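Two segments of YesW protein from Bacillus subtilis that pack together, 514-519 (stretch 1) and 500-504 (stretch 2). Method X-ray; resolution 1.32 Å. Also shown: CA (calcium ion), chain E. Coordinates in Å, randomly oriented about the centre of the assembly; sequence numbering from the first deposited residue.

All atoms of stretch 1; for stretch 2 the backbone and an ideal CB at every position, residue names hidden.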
# COMPACT_ATOMS: atom_id res chain seq x y z
N GLU A 514 1.33 3.70 -11.27
CA GLU A 514 0.21 4.62 -11.48
C GLU A 514 -0.08 5.36 -10.19
O GLU A 514 0.29 4.91 -9.09
CB GLU A 514 -1.04 3.86 -11.91
CG GLU A 514 -1.03 3.37 -13.36
CD GLU A 514 0.12 2.43 -13.68
OE1 GLU A 514 0.26 1.38 -13.00
OE2 GLU A 514 0.91 2.73 -14.61
N VAL A 515 -0.72 6.51 -10.32
CA VAL A 515 -1.20 7.26 -9.16
C VAL A 515 -2.70 7.44 -9.28
O VAL A 515 -3.21 7.81 -10.34
CB VAL A 515 -0.56 8.64 -9.04
CG1 VAL A 515 -0.90 9.26 -7.69
CG2 VAL A 515 0.94 8.56 -9.21
N VAL A 516 -3.40 7.17 -8.18
CA VAL A 516 -4.82 7.43 -8.09
C VAL A 516 -4.99 8.61 -7.13
O VAL A 516 -4.67 8.50 -5.94
CB VAL A 516 -5.59 6.22 -7.55
CG1 VAL A 516 -7.10 6.50 -7.54
CG2 VAL A 516 -5.27 4.97 -8.37
N TRP A 517 -5.46 9.75 -7.66
CA TRP A 517 -5.81 10.91 -6.83
C TRP A 517 -7.30 11.19 -7.00
O TRP A 517 -7.84 11.06 -8.10
CB TRP A 517 -5.08 12.18 -7.28
CG TRP A 517 -3.65 12.36 -6.84
CD1 TRP A 517 -3.19 12.58 -5.58
CD2 TRP A 517 -2.51 12.43 -7.70
NE1 TRP A 517 -1.82 12.74 -5.59
CE2 TRP A 517 -1.38 12.66 -6.89
CE3 TRP A 517 -2.33 12.30 -9.09
CZ2 TRP A 517 -0.09 12.78 -7.42
CZ3 TRP A 517 -1.06 12.41 -9.61
CH2 TRP A 517 0.05 12.64 -8.78
N ARG A 518 -7.95 11.61 -5.93
CA ARG A 518 -9.32 12.12 -6.04
C ARG A 518 -9.32 13.49 -6.70
O ARG A 518 -8.32 14.21 -6.67
CB ARG A 518 -9.96 12.23 -4.66
CG ARG A 518 -9.25 13.19 -3.73
CD ARG A 518 -10.07 13.48 -2.50
NE ARG A 518 -9.32 14.28 -1.55
CZ ARG A 518 -9.48 15.59 -1.38
NH1 ARG A 518 -10.37 16.25 -2.11
NH2 ARG A 518 -8.75 16.24 -0.48
N THR A 519 -10.45 13.86 -7.30
CA THR A 519 -10.68 15.26 -7.66
C THR A 519 -10.95 16.04 -6.37
O THR A 519 -11.26 15.46 -5.33
CB THR A 519 -11.88 15.41 -8.60
OG1 THR A 519 -13.05 14.86 -7.97
CG2 THR A 519 -11.64 14.68 -9.91
N UNK A 500 -1.15 12.42 1.05
CA UNK A 500 -0.98 11.13 0.39
C UNK A 500 -1.96 10.95 -0.78
O UNK A 500 -3.09 11.45 -0.73
CB UNK A 500 -1.16 10.00 1.40
N UNK A 501 -1.54 10.21 -1.81
CA UNK A 501 -2.48 9.91 -2.88
C UNK A 501 -3.49 8.87 -2.39
O UNK A 501 -3.20 8.12 -1.45
CB UNK A 501 -1.75 9.41 -4.13
N UNK A 502 -4.65 8.82 -3.02
CA UNK A 502 -5.59 7.75 -2.72
C UNK A 502 -4.90 6.38 -2.88
O UNK A 502 -5.10 5.51 -2.04
CB UNK A 502 -6.82 7.85 -3.63
N UNK A 503 -4.06 6.22 -3.90
CA UNK A 503 -3.26 5.01 -4.03
C UNK A 503 -2.13 5.25 -5.00
O UNK A 503 -2.32 5.95 -6.00
CB UNK A 503 -4.12 3.83 -4.49
N UNK A 504 -0.96 4.70 -4.71
CA UNK A 504 0.12 4.59 -5.69
C UNK A 504 0.43 3.11 -5.87
O UNK A 504 0.71 2.41 -4.90
CB UNK A 504 1.36 5.37 -5.25
CA CA E . 2.20 0.61 -14.56

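Two antiparallel segments meet here, and their pairing is anchored by backbone atoms: Val 516 N donates to O of residue 503 at 2.7 Å, and N of residue 503 donates to Val 516 O at 3.1 Å. Side chains must fit around that frame.

Position 500 points its CA-to-CB bond away from stretch 1, and nothing of that stretch lies within 5.5 Å of the ideal CB. Stretch 1 therefore sets no preference. The deposited residue is Thr 500, which makes no contact with it.

At position 501 the bond runs sideways, and the ideal CB lies 3.6 Å from Trp 517 NE1 and 3.7 Å from Val 515 CG1. An indole and a methyl group invite a compact apolar side chain. The phi of -73° and psi of 157° are common for many residues but also suit proline, and N of 501 has no hydrogen bond to stretch 1 that a proline would forfeit. Alanine, valine or proline would all be reasonable. The residue is Pro 501, whose CB lies 3.8 Å from Val 515 CG1 and 4.0 Å from Trp 517 CD1, meeting the indole ring obliquely.

Position 502 directs its bond toward stretch 1, and the ideal CB is a tight 3.2 Å from Val 516 O. The phi/psi of -53/-40° is helical in type, a local turn before the extended residues that follow. Beyond the carbonyl lie the Val 516 methyls and the backbone N of Arg 518, so a small side chain, polar or mixed, would serve: serine, threonine, alanine or valine. Thr 502 combines both characters. Its CG2 lies 3.9 Å from Val 516 CG1, while OG1 is 4.1 Å from Arg 518 N, too far for a direct hydrogen bond. A water instead joins the backbones, accepting from Arg 518 N at 3.0 Å and, weakly, from Thr 502 N at 3.1 Å.

Position 503 is extended and sits opposite Val 516 in a hydrogen-bonded pair, with both side chains on the same face of the sheet. Its ideal CB is 4.2 Å from Val 516 CB, favouring valine, isoleucine or leucine. Leu 503 is found, its CB 4.1 Å from Val 516 CB.

Position 504 pairs with Val 515 without hydrogen bonds, its side chain on the Val 515 face. The ideal CB is 4.0 Å from Glu 514 O, leaving the choice broad. Gln 504 extends with chi1 and chi2 both t; its CA makes a CA-H...O contact with Glu 514 O at 3.4 Å.

Stretch 2, residues 500-504: TPTLQ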
# COMPACT_ATOMS: atom_id res chain seq x y z
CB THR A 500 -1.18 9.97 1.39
OG1 THR A 500 -2.46 10.10 2.03
CG2 THR A 500 -0.07 9.97 2.43
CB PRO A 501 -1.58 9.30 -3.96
CG PRO A 501 -0.49 8.63 -3.19
CD PRO A 501 -0.23 9.56 -2.03
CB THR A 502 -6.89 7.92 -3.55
OG1 THR A 502 -7.73 8.87 -2.86
CG2 THR A 502 -7.67 6.64 -3.69
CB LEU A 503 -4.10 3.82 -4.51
CG LEU A 503 -3.42 2.44 -4.56
CD1 LEU A 503 -2.98 1.97 -3.17
CD2 LEU A 503 -4.33 1.43 -5.23
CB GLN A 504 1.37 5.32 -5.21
CG GLN A 504 2.57 5.17 -6.15
CD GLN A 504 3.82 5.76 -5.54
OE1 GLN A 504 3.87 6.97 -5.27
NE2 GLN A 504 4.81 4.91 -5.28
O HOH W 1 -6.04 11.57 -3.61
O HOH W 2 3.10 1.82 -16.48
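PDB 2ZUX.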